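PDB 5OCP: periplasmic binding protein/LacI transcriptional regulator from Shewanella sp. ANA-3, which binds alpha- and beta-L-arabinofuranose as the periplasmic component of an arabinose ABC transporter, probably delivering the sugar to its membrane partners for uptake. Local coordinates for residues A[24-28]-A[29-33]. Sequence-based numbering, arbitrary orientation.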
loop_
_atom_site.group_PDB
_atom_site.type_symbol
_atom_site.label_atom_id
_atom_site.label_comp_id
_atom_site.label_asym_id
_atom_site.label_seq_id
_atom_site.Cartn_x
_atom_site.Cartn_y
_atom_site.Cartn_z
ATOM N N ALA A 24 -3.388 -16.282 6.379
ATOM C CA ALA A 24 -4.485 -17.099 5.839
ATOM C C ALA A 24 -4.067 -17.914 4.600
ATOM O O ALA A 24 -4.483 -19.109 4.517
ATOM C CB ALA A 24 -5.690 -16.237 5.542
ATOM N N GLU A 25 -3.303 -17.346 3.644
ATOM C CA GLU A 25 -2.843 -18.061 2.478
ATOM C C GLU A 25 -1.829 -19.156 2.896
ATOM O O GLU A 25 -1.833 -20.296 2.325
ATOM C CB GLU A 25 -2.193 -17.184 1.456
ATOM C CG GLU A 25 -3.172 -16.199 0.764
ATOM C CD GLU A 25 -2.484 -14.932 0.224
ATOM O OE1 GLU A 25 -1.653 -14.223 0.897
ATOM O OE2 GLU A 25 -2.760 -14.641 -0.909
ATOM N N ALA A 26 -0.962 -18.832 3.831
ATOM C CA ALA A 26 -0.033 -19.885 4.306
ATOM C C ALA A 26 -0.786 -21.095 4.868
ATOM O O ALA A 26 -0.460 -22.244 4.572
ATOM C CB ALA A 26 0.920 -19.358 5.364
ATOM N N LYS A 27 -1.772 -20.823 5.660
ATOM C CA LYS A 27 -2.565 -21.859 6.325
ATOM C C LYS A 27 -3.259 -22.711 5.281
ATOM O O LYS A 27 -3.263 -23.970 5.397
ATOM C CB LYS A 27 -3.581 -21.243 7.275
ATOM C CG LYS A 27 -4.251 -22.255 8.193
ATOM C CD LYS A 27 -5.661 -21.842 8.583
ATOM C CE LYS A 27 -6.497 -23.024 9.106
ATOM N NZ LYS A 27 -7.864 -23.008 8.487
ATOM N N GLN A 28 -3.794 -22.057 4.240
ATOM C CA GLN A 28 -4.481 -22.793 3.194
ATOM C C GLN A 28 -3.557 -23.771 2.534
ATOM O O GLN A 28 -3.983 -24.872 2.152
ATOM C CB GLN A 28 -5.001 -21.834 2.119
ATOM C CG GLN A 28 -5.820 -22.552 1.054
ATOM C CD GLN A 28 -6.203 -21.710 -0.104
ATOM O OE1 GLN A 28 -5.445 -20.874 -0.573
ATOM N NE2 GLN A 28 -7.440 -21.905 -0.573
ATOM N N ARG A 29 -2.305 -23.361 2.334
ATOM C CA ARG A 29 -1.319 -24.127 1.608
ATOM C C ARG A 29 -0.460 -25.075 2.495
ATOM O O ARG A 29 0.396 -25.733 1.960
ATOM C CB ARG A 29 -0.423 -23.189 0.853
ATOM C CG ARG A 29 -1.129 -22.489 -0.285
ATOM C CD ARG A 29 -0.490 -21.183 -0.612
ATOM N NE ARG A 29 -1.225 -20.482 -1.653
ATOM C CZ ARG A 29 -0.935 -20.539 -2.944
ATOM N NH1 ARG A 29 0.094 -21.270 -3.396
ATOM N NH2 ARG A 29 -1.715 -19.853 -3.806
ATOM N N GLY A 30 -0.744 -25.121 3.767
ATOM C CA GLY A 30 -0.048 -25.944 4.763
ATOM C C GLY A 30 1.359 -25.525 4.974
ATOM O O GLY A 30 2.238 -26.346 5.249
ATOM N N ILE A 31 1.614 -24.230 4.837
ATOM C CA ILE A 31 2.951 -23.693 4.940
ATOM C C ILE A 31 3.222 -23.211 6.366
ATOM O O ILE A 31 2.342 -22.610 7.019
ATOM C CB ILE A 31 3.120 -22.483 3.978
ATOM C CG1 ILE A 31 3.346 -22.994 2.559
ATOM C CG2 ILE A 31 4.328 -21.668 4.394
ATOM C CD1 ILE A 31 3.213 -21.954 1.518
ATOM N N ASP A 32 4.418 -23.488 6.865
ATOM C CA ASP A 32 4.829 -23.060 8.225
ATOM C C ASP A 32 5.417 -21.640 8.095
ATOM O O ASP A 32 6.543 -21.456 7.619
ATOM C CB ASP A 32 5.881 -24.034 8.799
ATOM C CG ASP A 32 6.613 -23.500 10.037
ATOM O OD1 ASP A 32 6.015 -22.763 10.881
ATOM O OD2 ASP A 32 7.818 -23.877 10.145
ATOM N N LEU A 33 4.637 -20.671 8.509
ATOM C CA LEU A 33 4.971 -19.258 8.209
ATOM C C LEU A 33 5.627 -18.709 9.457
ATOM O O LEU A 33 5.004 -18.635 10.519
ATOM C CB LEU A 33 3.724 -18.458 7.893
ATOM C CG LEU A 33 4.020 -17.058 7.391
ATOM C CD1 LEU A 33 4.653 -17.068 6.021
ATOM C CD2 LEU A 33 2.776 -16.170 7.390
#
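The methyl group of Ala26 overlaps the bases of Ile31, in the turn, and Leu33, in the strand: its CB lies 3.9 Å from Leu33 CB and 4.1 Å from Ile31 CB. Both approaches are made by beta carbons, so the helix end meets the turn and the start of the strand close to their backbones. Phe252 of helix 248-259 packs against Ala26 and Ile31, while Leu33 reaches Phe5 of the neighbouring strand and Val22 one turn earlier in the helix. Arg29 runs back along the last turn. With CG beside the backbone N (chi1 -69°) and an extended chain as far as NE, its methylenes pass over the carbonyl of Glu25, CD coming within 3.3 Å of Glu25 O. Glu25 O also accepts a hydrogen bond from Arg29 N, 3.1 Å away, and the guanidinium, near whose edge it lies, goes on to a salt bridge between NH1 and Asp253. Glu25 OE2 instead makes a weak hydrogen bond to Gly249 N, in the same helix as Asp253. Two backbone bonds close the turn. Ile31 N donates to Ala26 O at 2.9 Å, nearly straight at 170°, whereas Gly30 N meets Lys27 O at 3.2 Å from above the carbonyl plane. Gly30 has positive phi (66°), which reverses the chain so that Ile31 comes back over Ala26. These 6→1 and 5→2 bonds, around the positive-phi Gly30, define a Schellman motif; here it ends helix 13-29 and leads into edge strand 32-37, within the first beta-alpha-beta unit of this periplasmic-binding-protein fold.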